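Local coordinates for protein serine protease inhibitor 1 (Coprinopsis cinerea, PDB 3VWC) that probably inhibits serine-type endopeptidases and is built as a beta-trefoil, at residues R32-W46 / W108-V120. Sequence-based numbering, arbitrary orientation.
Sequences RIRVLPEDNNSGNSW and WVVPADAEELQQV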
# COMPACT_ATOMS: atom_id res chain seq x y z
N ARG A 32 -11.20 -4.71 0.90
CA ARG A 32 -9.83 -5.21 0.69
C ARG A 32 -9.08 -4.34 -0.29
O ARG A 32 -9.60 -3.96 -1.37
CB ARG A 32 -9.85 -6.64 0.16
CG ARG A 32 -10.19 -7.70 1.20
CD ARG A 32 -10.24 -9.10 0.51
NE ARG A 32 -10.78 -10.11 1.41
CZ ARG A 32 -10.62 -11.43 1.29
NH1 ARG A 32 -9.84 -11.99 0.33
NH2 ARG A 32 -11.16 -12.20 2.22
N ILE A 33 -7.82 -4.08 0.07
CA ILE A 33 -6.89 -3.53 -0.89
C ILE A 33 -6.19 -4.67 -1.59
O ILE A 33 -5.75 -5.60 -0.95
CB ILE A 33 -5.86 -2.56 -0.23
CG1 ILE A 33 -6.56 -1.34 0.43
CG2 ILE A 33 -4.83 -2.11 -1.28
CD1 ILE A 33 -7.41 -0.54 -0.50
N ARG A 34 -6.22 -4.63 -2.91
CA ARG A 34 -5.81 -5.81 -3.70
C ARG A 34 -4.73 -5.48 -4.74
O ARG A 34 -4.57 -4.33 -5.17
CB ARG A 34 -7.01 -6.45 -4.40
CG ARG A 34 -8.24 -6.64 -3.53
CD ARG A 34 -9.43 -6.99 -4.45
NE ARG A 34 -10.67 -7.08 -3.70
CZ ARG A 34 -11.18 -8.22 -3.26
NH1 ARG A 34 -10.51 -9.36 -3.42
NH2 ARG A 34 -12.37 -8.24 -2.65
N VAL A 35 -4.06 -6.53 -5.26
CA VAL A 35 -3.43 -6.36 -6.55
C VAL A 35 -4.47 -6.52 -7.66
O VAL A 35 -5.34 -7.39 -7.56
CB VAL A 35 -2.23 -7.29 -6.78
CG1 VAL A 35 -0.96 -6.74 -6.05
CG2 VAL A 35 -2.55 -8.71 -6.39
N LEU A 36 -4.46 -5.60 -8.61
CA LEU A 36 -5.58 -5.48 -9.58
C LEU A 36 -5.21 -6.03 -10.95
O LEU A 36 -4.12 -5.79 -11.42
CB LEU A 36 -5.98 -4.00 -9.70
CG LEU A 36 -6.46 -3.41 -8.36
CD1 LEU A 36 -6.69 -1.90 -8.45
CD2 LEU A 36 -7.75 -4.08 -7.88
N PRO A 37 -6.18 -6.65 -11.65
CA PRO A 37 -5.98 -6.87 -13.08
C PRO A 37 -5.77 -5.55 -13.83
O PRO A 37 -6.36 -4.52 -13.46
CB PRO A 37 -7.31 -7.50 -13.53
CG PRO A 37 -8.01 -7.96 -12.29
CD PRO A 37 -7.56 -6.95 -11.24
N GLU A 38 -4.95 -5.59 -14.88
CA GLU A 38 -4.81 -4.47 -15.81
C GLU A 38 -6.17 -3.95 -16.30
O GLU A 38 -6.35 -2.75 -16.46
CB GLU A 38 -3.96 -4.88 -17.02
CG GLU A 38 -2.44 -4.90 -16.76
CD GLU A 38 -1.87 -3.58 -16.22
OE1 GLU A 38 -1.84 -3.39 -14.98
OE2 GLU A 38 -1.37 -2.76 -17.03
N ASP A 39 -7.11 -4.87 -16.51
CA ASP A 39 -8.41 -4.48 -17.04
C ASP A 39 -9.45 -4.15 -15.98
O ASP A 39 -10.63 -3.98 -16.29
CB ASP A 39 -8.94 -5.55 -18.02
CG ASP A 39 -9.55 -6.76 -17.32
OD1 ASP A 39 -9.36 -6.94 -16.09
OD2 ASP A 39 -10.21 -7.57 -18.01
N ASN A 40 -9.00 -4.01 -14.74
CA ASN A 40 -9.89 -3.72 -13.64
C ASN A 40 -9.15 -2.98 -12.52
O ASN A 40 -9.00 -3.52 -11.41
CB ASN A 40 -10.52 -5.02 -13.12
CG ASN A 40 -11.59 -4.79 -12.07
OD1 ASN A 40 -11.97 -5.72 -11.34
ND2 ASN A 40 -12.07 -3.56 -11.98
N ASN A 41 -8.65 -1.78 -12.85
CA ASN A 41 -7.82 -0.95 -11.95
C ASN A 41 -8.02 0.58 -12.08
O ASN A 41 -7.26 1.38 -11.50
CB ASN A 41 -6.33 -1.30 -12.11
CG ASN A 41 -5.74 -0.84 -13.44
OD1 ASN A 41 -4.63 -1.23 -13.79
ND2 ASN A 41 -6.47 0.01 -14.17
N SER A 42 -9.09 0.99 -12.76
CA SER A 42 -9.39 2.42 -12.88
C SER A 42 -9.80 3.05 -11.55
O SER A 42 -10.30 2.37 -10.63
CB SER A 42 -10.46 2.66 -13.94
OG SER A 42 -10.20 1.87 -15.09
N GLY A 43 -9.59 4.36 -11.45
CA GLY A 43 -10.01 5.14 -10.29
C GLY A 43 -9.15 4.92 -9.06
O GLY A 43 -9.58 5.21 -7.93
N ASN A 44 -7.94 4.38 -9.28
CA ASN A 44 -7.06 3.96 -8.18
C ASN A 44 -5.85 4.84 -8.06
O ASN A 44 -4.78 4.38 -7.67
CB ASN A 44 -6.63 2.50 -8.31
CG ASN A 44 -7.67 1.57 -7.79
OD1 ASN A 44 -7.97 1.58 -6.59
ND2 ASN A 44 -8.39 0.90 -8.72
N SER A 45 -6.04 6.13 -8.31
CA SER A 45 -5.06 7.11 -7.84
C SER A 45 -5.25 7.32 -6.36
O SER A 45 -6.33 7.70 -5.87
CB SER A 45 -5.18 8.43 -8.61
OG SER A 45 -4.88 8.23 -9.98
N TRP A 46 -4.21 7.00 -5.62
CA TRP A 46 -4.21 7.15 -4.20
C TRP A 46 -3.95 8.60 -3.87
O TRP A 46 -3.24 9.29 -4.60
CB TRP A 46 -3.07 6.27 -3.65
CG TRP A 46 -3.34 4.78 -3.68
CD1 TRP A 46 -3.48 3.99 -4.79
CD2 TRP A 46 -3.47 3.93 -2.55
NE1 TRP A 46 -3.63 2.66 -4.40
CE2 TRP A 46 -3.71 2.61 -3.04
CE3 TRP A 46 -3.54 4.15 -1.16
CZ2 TRP A 46 -3.87 1.51 -2.19
CZ3 TRP A 46 -3.67 3.04 -0.30
CH2 TRP A 46 -3.85 1.74 -0.83
N TRP A 108 3.45 -3.11 4.20
CA TRP A 108 2.70 -3.70 3.10
C TRP A 108 3.55 -4.82 2.49
O TRP A 108 4.75 -4.60 2.16
CB TRP A 108 2.40 -2.67 2.04
CG TRP A 108 1.43 -1.56 2.38
CD1 TRP A 108 0.93 -1.23 3.62
CD2 TRP A 108 0.92 -0.64 1.46
NE1 TRP A 108 0.08 -0.16 3.50
CE2 TRP A 108 0.09 0.26 2.20
CE3 TRP A 108 1.10 -0.44 0.07
CZ2 TRP A 108 -0.56 1.33 1.57
CZ3 TRP A 108 0.42 0.64 -0.56
CH2 TRP A 108 -0.42 1.49 0.20
N VAL A 109 2.89 -5.93 2.18
CA VAL A 109 3.55 -7.06 1.52
C VAL A 109 2.61 -7.70 0.47
O VAL A 109 1.43 -8.00 0.74
CB VAL A 109 3.95 -8.18 2.53
CG1 VAL A 109 4.57 -9.38 1.82
CG2 VAL A 109 4.93 -7.62 3.57
N VAL A 110 3.09 -7.80 -0.77
CA VAL A 110 2.36 -8.57 -1.81
C VAL A 110 3.16 -9.87 -1.98
O VAL A 110 4.34 -9.83 -2.38
CB VAL A 110 2.34 -7.78 -3.14
CG1 VAL A 110 1.80 -8.69 -4.32
CG2 VAL A 110 1.46 -6.59 -2.98
N PRO A 111 2.57 -11.03 -1.61
CA PRO A 111 3.35 -12.28 -1.77
C PRO A 111 3.80 -12.50 -3.21
O PRO A 111 3.12 -12.12 -4.18
CB PRO A 111 2.37 -13.38 -1.36
CG PRO A 111 1.31 -12.69 -0.53
CD PRO A 111 1.21 -11.28 -1.06
N ALA A 112 4.92 -13.22 -3.35
CA ALA A 112 5.51 -13.36 -4.70
C ALA A 112 4.62 -14.12 -5.62
O ALA A 112 4.61 -13.87 -6.85
CB ALA A 112 6.90 -13.96 -4.62
N ASP A 113 3.81 -15.00 -5.04
CA ASP A 113 2.86 -15.80 -5.83
C ASP A 113 1.44 -15.18 -5.89
O ASP A 113 0.45 -15.90 -6.16
CB ASP A 113 2.84 -17.26 -5.31
CG ASP A 113 2.16 -17.39 -3.97
OD1 ASP A 113 1.69 -18.50 -3.64
OD2 ASP A 113 2.18 -16.41 -3.21
N ALA A 114 1.29 -13.90 -5.50
CA ALA A 114 -0.02 -13.32 -5.43
C ALA A 114 -0.74 -13.45 -6.77
O ALA A 114 -0.14 -13.31 -7.85
CB ALA A 114 0.07 -11.83 -5.04
N GLU A 115 -2.02 -13.79 -6.72
CA GLU A 115 -2.87 -13.74 -7.89
C GLU A 115 -3.59 -12.38 -8.05
O GLU A 115 -3.76 -11.59 -7.08
CB GLU A 115 -3.95 -14.83 -7.72
CG GLU A 115 -3.43 -16.22 -7.65
CD GLU A 115 -4.58 -17.24 -7.59
OE1 GLU A 115 -4.65 -18.06 -8.51
OE2 GLU A 115 -5.45 -17.18 -6.69
N GLU A 116 -4.12 -12.15 -9.25
CA GLU A 116 -4.96 -10.98 -9.44
C GLU A 116 -6.14 -11.02 -8.49
O GLU A 116 -6.71 -12.09 -8.24
CB GLU A 116 -5.43 -10.91 -10.91
CG GLU A 116 -4.28 -10.64 -11.83
CD GLU A 116 -4.65 -10.49 -13.30
OE1 GLU A 116 -5.83 -10.67 -13.64
OE2 GLU A 116 -3.72 -10.22 -14.10
N LEU A 117 -6.45 -9.84 -7.92
CA LEU A 117 -7.51 -9.64 -6.89
C LEU A 117 -7.11 -10.07 -5.46
O LEU A 117 -7.86 -9.87 -4.51
CB LEU A 117 -8.89 -10.23 -7.30
CG LEU A 117 -9.48 -9.61 -8.57
CD1 LEU A 117 -10.76 -10.36 -9.01
CD2 LEU A 117 -9.80 -8.15 -8.36
N GLN A 118 -5.91 -10.63 -5.30
CA GLN A 118 -5.51 -11.10 -3.99
C GLN A 118 -5.23 -9.89 -3.09
O GLN A 118 -4.66 -8.89 -3.57
CB GLN A 118 -4.26 -11.99 -4.10
CG GLN A 118 -3.93 -12.66 -2.77
CD GLN A 118 -2.86 -13.72 -2.90
OE1 GLN A 118 -2.79 -14.41 -3.94
NE2 GLN A 118 -2.10 -13.92 -1.85
N GLN A 119 -5.55 -10.03 -1.79
CA GLN A 119 -5.42 -8.90 -0.83
C GLN A 119 -3.96 -8.63 -0.44
O GLN A 119 -3.18 -9.56 -0.19
CB GLN A 119 -6.25 -9.16 0.42
CG GLN A 119 -6.32 -7.94 1.32
CD GLN A 119 -7.32 -8.06 2.44
OE1 GLN A 119 -7.63 -7.06 3.12
NE2 GLN A 119 -7.85 -9.24 2.64
N VAL A 120 -3.61 -7.35 -0.34
CA VAL A 120 -2.31 -6.94 0.18
C VAL A 120 -2.24 -7.27 1.67
O VAL A 120 -3.22 -7.16 2.41
CB VAL A 120 -2.14 -5.44 -0.08
CG1 VAL A 120 -0.82 -4.92 0.55
CG2 VAL A 120 -2.13 -5.16 -1.58
O HOH W 1 -3.97 -8.23 -15.54
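Arg34 and Gln119 face each other as a single antiparallel, non-hydrogen-bonded bridge, their CA atoms 4.2 Å apart. It is flanked by hydrogen bonds from Val120 N to Ile33 O (2.8 Å) and from Val35 N to Gln118 O (3.0 Å). Beyond it the pairing runs into the type II turn from Glu115 to Gln118, where Leu117 N donates to Val35 O over 2.7 Å. The other end of Leu117 is also used: Arg34 NH1 reaches its carbonyl O at 2.9 Å, with an N-H...O angle of 163°, lying in the carbonyl plane while that oxygen sits at the guanidinium edge. With CG anti to the carbonyl carbon (chi1 -46°) and the chain extended to NE, the methylenes of Arg34 run close over the same oxygen. Leu117 CD2 then packs on Pro37 CD at 3.8 Å, crossing the proline at about a right angle; Glu116 OE1 lies against Pro37 CB. On the inner side, Val35 CG1 meets Val110 CG1 tip to tip, though doubtfully, as Val35 has two conformers. Deeper, the six-membered rings of Trp46 and Trp108 approach obliquely, CH2 to CH2 3.6 Å, planes at 46°. Trp84 and Phe141 pack edge-to-face with Trp108, and Trp46 NE1 is hydrogen-bonded to Val18 O. Strand 31-35 is thus tied to the loop after strand 107-109, and the tryptophans join strands 46-51 and 107-109 inside a beta-trefoil.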